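Local coordinates for protein Diedel (Drosophila melanogaster, PDB 3ZZO) that acts as a secreted cytokine that promotes survival of Sindbis virus infection by suppressing the immune deficiency pathway and limits intestinal stem cell proliferation after bacterial infection, at residues 5-11 with 68-72; 46-50 with 61-65. The contacts are given in a common frame with arbitrary orientation. Residues are numbered along the deposited sequence.

Contact 1: residues 5-11 with 68-72. With EDO (1,2-ethanediol), chain C.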
ATOM      1  N   SER A   5       2.948   8.514   5.676  1.00  7.34           N
ATOM      2  CA  SER A   5       2.394   8.474   4.330  1.00  7.35           C
ATOM      3  C   SER A   5       2.022   7.041   3.955  1.00  6.61           C
ATOM      4  O   SER A   5       2.749   6.103   4.292  1.00  7.25           O
ATOM      5  CB  SER A   5       3.380   9.032   3.295  1.00  8.07           C
ATOM      6  OG  SER A   5       3.580  10.407   3.520  1.00 10.24           O
ATOM      7  N   ARG A   6       0.883   6.907   3.277  1.00  7.08           N
ATOM      8  CA  ARG A   6       0.440   5.632   2.723  0.50  7.21           C
ATOM      9  C   ARG A   6      -0.438   5.906   1.524  1.00  6.60           C
ATOM     10  O   ARG A   6      -0.751   7.084   1.247  1.00  8.14           O
ATOM     11  CB  ARG A   6      -0.211   4.759   3.759  0.50  9.64           C
ATOM     12  CG  ARG A   6      -1.459   5.283   4.392  0.50  9.76           C
ATOM     13  CD  ARG A   6      -1.780   4.691   5.783  0.50 10.32           C
ATOM     14  NE  ARG A   6      -2.947   5.253   6.365  0.50 12.56           N
ATOM     15  CZ  ARG A   6      -3.726   4.572   7.179  0.50 13.38           C
ATOM     16  NH1 ARG A   6      -3.497   3.262   7.487  0.50 12.75           N
ATOM     17  NH2 ARG A   6      -4.800   5.165   7.654  0.50 16.50           N
ATOM     18  N   GLU A   7      -0.804   4.900   0.766  1.00  6.63           N
ATOM     19  CA  GLU A   7      -1.728   5.070  -0.352  1.00  6.12           C
ATOM     20  C   GLU A   7      -2.858   4.090  -0.238  1.00  6.57           C
ATOM     21  O   GLU A   7      -2.672   2.920   0.083  1.00  7.29           O
ATOM     22  CB  GLU A   7      -1.058   4.887  -1.723  1.00  6.76           C
ATOM     23  CG  GLU A   7      -0.200   6.039  -2.157  1.00  7.09           C
ATOM     24  CD  GLU A   7       0.405   5.834  -3.514  1.00  7.48           C
ATOM     25  OE1 GLU A   7       0.487   4.711  -4.017  1.00  7.44           O
ATOM     26  OE2 GLU A   7       0.856   6.882  -4.083  1.00  9.30           O
ATOM     27  N   LEU A   8      -4.043   4.568  -0.561  1.00  6.43           N
ATOM     28  CA  LEU A   8      -5.241   3.747  -0.744  1.00  7.21           C
ATOM     29  C   LEU A   8      -5.377   3.448  -2.216  1.00  6.46           C
ATOM     30  O   LEU A   8      -5.501   4.384  -3.023  1.00  8.08           O
ATOM     31  CB  LEU A   8      -6.495   4.554  -0.308  0.50  7.79           C
ATOM     32  CG  LEU A   8      -6.539   5.191   1.113  0.50  7.77           C
ATOM     33  CD1 LEU A   8      -7.603   6.275   1.197  0.50  9.14           C
ATOM     34  CD2 LEU A   8      -6.716   4.122   2.168  0.50 11.04           C
ATOM     35  N   VAL A   9      -5.333   2.195  -2.612  1.00  6.49           N
ATOM     36  CA  VAL A   9      -5.364   1.794  -3.992  1.00  6.74           C
ATOM     37  C   VAL A   9      -6.570   0.925  -4.268  1.00  6.78           C
ATOM     38  O   VAL A   9      -6.807  -0.063  -3.563  1.00  7.64           O
ATOM     39  CB  VAL A   9      -4.089   1.026  -4.370  1.00  7.03           C
ATOM     40  CG1 VAL A   9      -4.081   0.631  -5.853  1.00  8.49           C
ATOM     41  CG2 VAL A   9      -2.836   1.821  -4.020  1.00  8.20           C
ATOM     42  N   GLU A  10      -7.360   1.298  -5.276  1.00  6.46           N
ATOM     43  CA  GLU A  10      -8.448   0.459  -5.772  1.00  6.73           C
ATOM     44  C   GLU A  10      -8.030  -0.066  -7.129  1.00  7.09           C
ATOM     45  O   GLU A  10      -7.481   0.668  -7.949  1.00  6.79           O
ATOM     46  CB  GLU A  10      -9.755   1.253  -5.916  1.00  8.45           C
ATOM     47  CG  GLU A  10     -10.294   1.738  -4.617  1.00 12.94           C
ATOM     48  CD  GLU A  10     -11.657   2.429  -4.792  1.00 16.20           C
ATOM     49  OE1 GLU A  10     -12.300   2.372  -5.878  1.00 21.22           O
ATOM     50  OE2 GLU A  10     -12.068   3.125  -3.825  1.00 19.77           O
ATOM     51  N   PHE A  11      -8.281  -1.350  -7.367  1.00  6.55           N
ATOM     52  CA  PHE A  11      -7.774  -1.975  -8.585  1.00  6.80           C
ATOM     53  C   PHE A  11      -8.586  -3.215  -8.906  1.00  6.37           C
ATOM     54  O   PHE A  11      -9.268  -3.774  -8.030  1.00  7.76           O
ATOM     55  CB  PHE A  11      -6.292  -2.356  -8.397  1.00  6.59           C
ATOM     56  CG  PHE A  11      -6.039  -3.379  -7.300  1.00  6.66           C
ATOM     57  CD1 PHE A  11      -5.939  -2.977  -5.965  1.00  6.89           C
ATOM     58  CD2 PHE A  11      -5.912  -4.727  -7.605  1.00  6.82           C
ATOM     59  CE1 PHE A  11      -5.748  -3.926  -4.983  1.00  7.19           C
ATOM     60  CE2 PHE A  11      -5.715  -5.679  -6.596  1.00  6.56           C
ATOM     61  CZ  PHE A  11      -5.633  -5.264  -5.294  1.00  7.32           C
ATOM     62  N   TRP A  68       5.642   3.038  -4.544  1.00  6.48           N
ATOM     63  CA  TRP A  68       4.228   3.226  -4.214  1.00  6.49           C
ATOM     64  C   TRP A  68       3.340   2.347  -5.099  1.00  6.30           C
ATOM     65  O   TRP A  68       3.647   1.169  -5.297  1.00  6.12           O
ATOM     66  CB  TRP A  68       3.848   4.726  -4.215  1.00  7.18           C
ATOM     67  CG  TRP A  68       4.504   5.469  -3.094  1.00  7.68           C
ATOM     68  CD1 TRP A  68       5.587   6.315  -3.148  1.00  9.67           C
ATOM     69  CD2 TRP A  68       4.073   5.456  -1.744  1.00  7.68           C
ATOM     70  NE1 TRP A  68       5.836   6.803  -1.890  1.00  9.98           N
ATOM     71  CE2 TRP A  68       4.926   6.284  -1.007  1.00  8.23           C
ATOM     72  CE3 TRP A  68       3.055   4.770  -1.069  1.00  7.63           C
ATOM     73  CZ2 TRP A  68       4.777   6.472   0.367  1.00  9.75           C
ATOM     74  CZ3 TRP A  68       2.917   4.934   0.296  1.00  8.35           C
ATOM     75  CH2 TRP A  68       3.782   5.755   0.994  1.00  9.29           C
ATOM     76  N   SER A  69       2.253   2.888  -5.628  1.00  6.47           N
ATOM     77  CA  SER A  69       1.319   2.088  -6.415  1.00  6.07           C
ATOM     78  C   SER A  69       2.018   1.449  -7.615  1.00  6.13           C
ATOM     79  O   SER A  69       1.626   0.361  -8.062  1.00  6.04           O
ATOM     80  CB  SER A  69       0.108   2.897  -6.836  1.00  6.79           C
ATOM     81  OG  SER A  69       0.492   4.052  -7.601  1.00  7.78           O
ATOM     82  N   GLN A  70       3.009   2.130  -8.182  1.00  5.88           N
ATOM     83  CA  GLN A  70       3.760   1.608  -9.333  1.00  6.06           C
ATOM     84  C   GLN A  70       4.491   0.330  -8.956  1.00  6.13           C
ATOM     85  O   GLN A  70       4.511  -0.642  -9.718  1.00  6.03           O
ATOM     86  CB  GLN A  70       4.717   2.734  -9.786  1.00  6.51           C
ATOM     87  CG  GLN A  70       5.415   2.459 -11.098  1.00  6.67           C
ATOM     88  CD  GLN A  70       6.131   3.685 -11.603  1.00  7.46           C
ATOM     89  OE1 GLN A  70       6.029   4.767 -11.032  1.00  8.79           O
ATOM     90  NE2 GLN A  70       6.798   3.584 -12.738  1.00  8.48           N
ATOM     91  N   GLU A  71       5.033   0.293  -7.745  1.00  6.17           N
ATOM     92  CA  GLU A  71       5.684  -0.911  -7.212  1.00  6.12           C
ATOM     93  C   GLU A  71       4.677  -2.019  -6.860  1.00  6.18           C
ATOM     94  O   GLU A  71       4.972  -3.189  -7.037  1.00  6.33           O
ATOM     95  CB  GLU A  71       6.541  -0.565  -6.016  1.00  6.61           C
ATOM     96  CG  GLU A  71       7.381  -1.711  -5.554  1.00  8.31           C
ATOM     97  CD  GLU A  71       8.572  -1.330  -4.746  1.00 11.05           C
ATOM     98  OE1 GLU A  71       8.909  -0.141  -4.649  1.00 14.58           O
ATOM     99  OE2 GLU A  71       9.206  -2.265  -4.167  1.00 13.15           O
ATOM    100  N   PHE A  72       3.491  -1.644  -6.374  1.00  6.01           N
ATOM    101  CA  PHE A  72       2.424  -2.616  -6.130  1.00  5.88           C
ATOM    102  C   PHE A  72       2.080  -3.350  -7.425  1.00  6.20           C
ATOM    103  O   PHE A  72       1.960  -4.576  -7.449  1.00  6.43           O
ATOM    104  CB  PHE A  72       1.179  -1.904  -5.574  1.00  6.48           C
ATOM    105  CG  PHE A  72       0.032  -2.836  -5.320  1.00  6.49           C
ATOM    106  CD1 PHE A  72       0.055  -3.680  -4.248  1.00  7.25           C
ATOM    107  CD2 PHE A  72      -1.069  -2.866  -6.158  1.00  8.28           C
ATOM    108  CE1 PHE A  72      -1.016  -4.559  -4.015  1.00  8.11           C
ATOM    109  CE2 PHE A  72      -2.107  -3.762  -5.937  1.00  8.86           C
ATOM    110  CZ  PHE A  72      -2.064  -4.584  -4.862  1.00  8.84           C
TER
HETATM  111  C1  EDO C1119      -0.904   3.612 -11.947  1.00 13.85           C
HETATM  112  O1  EDO C1119      -1.471   4.805 -11.608  1.00 11.73           O
HETATM  113  C2  EDO C1119      -0.331   2.927 -10.684  1.00 14.22           C
HETATM  114  O2  EDO C1119       0.675   3.614 -10.138  1.00 11.50           O
HETATM  115  O   HOH W   1       1.661   6.248  -6.426  1.00 10.78           O
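Alternate side chains of strand 6-13 turn toward the start of helix 69-75: Glu7, Val9 and Phe11 face it, while Leu8 and Glu10 do not reach it. Glu7, with chi1 m and chi2 t, extends its carboxylate to the first turn of the helix, where OE1 accepts a weak hydrogen bond from the backbone N of Ser69 (3.0 Å, 125°). With Ser69 in the p rotamer, OG lies 2.8 Å from a water, hydrogen-bonded to it, that donates to Glu7 OE2 (2.6 Å); the same OG is 2.6 Å from O2 of a 1,2-ethanediol, probably from the crystallisation liquor, with which it shares a hydrogen bond. Trp68, at the N-cap position, lays its indole beside the strand's beginning, CZ3 3.5 Å from Arg6 CA and CH2 3.5 Å from Ser5 O. At the other end chi1 near 180° brings the ring edge of Phe72 onto the face of Phe11, an edge-to-face pair with centroids 5.0 Å apart and planes at 64°. This is the helix-on-sheet packing of the ferredoxin-like subdomain. At the helix start the Glu7 carboxylate meets Ser69 N and the water, flanked by the Trp68 ring; further along, Val9 (CG2 4.2 Å from Ser69 CB) and the phenylalanine pair make the contact apolar.

Contact 2: residues 46-50 with 61-65. With SCN (thiocyanate ion), chain B.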
ATOM      1  N   TYR A  46       2.133   2.135  11.229  1.00  6.64           N
ATOM      2  CA  TYR A  46       2.757   3.073  10.314  1.00  6.86           C
ATOM      3  C   TYR A  46       3.554   2.294   9.275  1.00  6.66           C
ATOM      4  O   TYR A  46       3.576   1.050   9.298  1.00  7.99           O
ATOM      5  CB  TYR A  46       3.620   4.046  11.092  1.00  6.95           C
ATOM      6  CG  TYR A  46       2.857   4.834  12.126  1.00  7.26           C
ATOM      7  CD1 TYR A  46       2.069   5.915  11.736  1.00  8.91           C
ATOM      8  CD2 TYR A  46       2.867   4.490  13.458  1.00  7.86           C
ATOM      9  CE1 TYR A  46       1.358   6.640  12.684  1.00  9.66           C
ATOM     10  CE2 TYR A  46       2.128   5.222  14.412  1.00  9.39           C
ATOM     11  CZ  TYR A  46       1.394   6.285  14.001  1.00 10.21           C
ATOM     12  OH  TYR A  46       0.708   7.012  14.939  1.00 12.70           O
ATOM     13  N   CYS A  47       4.222   3.009   8.383  1.00  6.94           N
ATOM     14  CA  CYS A  47       5.022   2.439   7.301  1.00  6.91           C
ATOM     15  C   CYS A  47       6.516   2.439   7.568  1.00  6.97           C
ATOM     16  O   CYS A  47       7.305   2.607   6.651  1.00  7.89           O
ATOM     17  CB  CYS A  47       4.715   3.161   5.993  1.00  6.95           C
ATOM     18  SG  CYS A  47       3.089   2.733   5.289  1.00  7.06           S
ATOM     19  N   GLY A  48       6.906   2.176   8.807  1.00  7.25           N
ATOM     20  CA  GLY A  48       8.327   1.972   9.112  1.00  7.66           C
ATOM     21  C   GLY A  48       8.829   0.636   8.653  1.00  7.00           C
ATOM     22  O   GLY A  48       8.066  -0.318   8.479  1.00  7.64           O
ATOM     23  N   GLN A  49      10.132   0.533   8.443  1.00  7.72           N
ATOM     24  CA  GLN A  49      10.715  -0.798   8.297  1.00  7.69           C
ATOM     25  C   GLN A  49      10.477  -1.601   9.585  1.00  7.98           C
ATOM     26  O   GLN A  49      10.147  -2.799   9.532  1.00  8.41           O
ATOM     27  CB  GLN A  49      12.211  -0.751   7.997  1.00  8.63           C
ATOM     28  CG  GLN A  49      12.559  -0.140   6.670  1.00 10.69           C
ATOM     29  CD  GLN A  49      13.856  -0.724   6.143  1.00 12.09           C
ATOM     30  OE1 GLN A  49      13.867  -1.833   5.625  1.00 15.02           O
ATOM     31  NE2 GLN A  49      14.928  -0.050   6.357  1.00 13.01           N
ATOM     32  N   GLY A  50      10.590  -0.944  10.723  1.00  7.32           N
ATOM     33  CA  GLY A  50      10.281  -1.502  12.018  1.00  7.21           C
ATOM     34  C   GLY A  50       9.434  -0.537  12.807  1.00  6.83           C
ATOM     35  O   GLY A  50       8.812   0.378  12.241  1.00  7.85           O
ATOM     36  N   GLY A  61      14.980   1.830  11.132  1.00  9.11           N
ATOM     37  CA  GLY A  61      15.294   1.659   9.713  1.00  9.61           C
ATOM     38  C   GLY A  61      14.621   2.661   8.812  1.00  9.03           C
ATOM     39  O   GLY A  61      14.651   2.485   7.594  1.00 10.69           O
ATOM     40  N   GLY A  62      14.076   3.727   9.367  1.00  9.18           N
ATOM     41  CA  GLY A  62      13.307   4.672   8.582  1.00  9.30           C
ATOM     42  C   GLY A  62      12.062   4.032   8.004  1.00  8.71           C
ATOM     43  O   GLY A  62      11.551   3.043   8.542  1.00  9.16           O
ATOM     44  N   CYS A  63      11.603   4.572   6.889  1.00  8.50           N
ATOM     45  CA  CYS A  63      10.381   4.109   6.281  1.00  7.75           C
ATOM     46  C   CYS A  63      10.639   3.059   5.239  1.00  8.49           C
ATOM     47  O   CYS A  63      11.708   3.009   4.594  1.00  9.98           O
ATOM     48  CB  CYS A  63       9.601   5.258   5.651  1.00  9.61           C
ATOM     49  SG  CYS A  63       9.346   6.692   6.708  1.00  9.75           S
ATOM     50  N   LEU A  64       9.666   2.199   5.026  1.00  8.06           N
ATOM     51  CA  LEU A  64       9.669   1.345   3.848  1.00  8.19           C
ATOM     52  C   LEU A  64       9.837   2.186   2.604  1.00  8.78           C
ATOM     53  O   LEU A  64       9.308   3.293   2.532  1.00  9.39           O
ATOM     54  CB  LEU A  64       8.413   0.481   3.794  1.00  8.89           C
ATOM     55  CG  LEU A  64       8.351  -0.563   4.922  1.00  8.02           C
ATOM     56  CD1 LEU A  64       6.935  -1.077   5.090  1.00  8.83           C
ATOM     57  CD2 LEU A  64       9.311  -1.731   4.647  1.00  9.42           C
ATOM     58  N   SER A  65      10.603   1.698   1.641  1.00 10.06           N
ATOM     59  CA  SER A  65      10.965   2.491   0.462  1.00 10.72           C
ATOM     60  C   SER A  65      10.500   1.835  -0.822  1.00  9.96           C
ATOM     61  O   SER A  65      10.360   0.636  -0.916  1.00 10.88           O
ATOM     62  CB  SER A  65      12.492   2.696   0.425  1.00 13.02           C
ATOM     63  OG  SER A  65      13.161   1.440   0.268  1.00 17.31           O
TER
HETATM   64  S   SCN B1118       4.712   1.012  15.802  1.00  7.97           S
HETATM   65  C   SCN B1118       4.472   1.029  14.119  1.00  7.12           C
HETATM   66  N   SCN B1118       4.332   1.042  12.975  1.00  8.11           N
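Three hydrogen bonds join these loop segments. The shortest and straightest is from the Gln49 side chain, whose NE2 donates to Gly61 O (2.8 Å, 176°). The other two are between backbones: Gln49 N to Gly62 O (2.9 Å, 168°) and Leu64 N to Cys47 O (2.9 Å, 159°). They flank Gly48 and Cys63, which form a single antiparallel beta bridge of the non-hydrogen-bonded kind, CA to CA 4.1 Å. Within it two CA-H...O contacts, Cys63 CA to Cys47 O and Gly48 CA to Gly62 O, each span 3.4 Å. The glycines have separate reasons: Gly61 and Gly62 adopt positive phi, which favours glycine; a CB on Gly48 would collide with Gly50 O of its own segment; and across the contact a CB on Gly61 would collide with Gln49 NE2. Farther out, Leu64 packs beside the bridge, its CG 3.6 Å from Gly48 O and its CD2 4.1 Å from Gln49 CG. Tyr46 lies beyond the reach of 61-65; its backbone N donates to the nitrogen of a thiocyanate ion (3.0 Å), probably from the crystallisation liquor. Disulfides tie both segments to other parts of the chain, Cys47 to Cys36 and Cys63 to Cys3, in keeping with the disulfide-connected loops of subdomain SD2. Both segments lie in the long connection that leaves strand 31-35 and ends at helix 69-75; Cys36 lies just past that strand, and Cys3 precedes strand 6-13.

How the contacts relate
Along the chain the order is 5-11, 46-50, 61-65, 68-72, so contact 2 falls wholly between the two segments of contact 1. Their centres lie about 15 Å apart. Contact 1, its centre about 4 Å from the centre of the chain, joins helix 69-75 to strand 6-13, an inner strand of the four-stranded antiparallel sheet of SD1; contact 2 lies farther out, among loops without regular helix or strand. The two touch by packing: Cys47 SG comes within 3.5 Å of Ser5 O and 4.2 Å of Arg6 CB, and Glu71 OE1 lies 4.1 Å from Ser65 O. The sheet-and-helix subdomain packs here against the disulfide-linked loops.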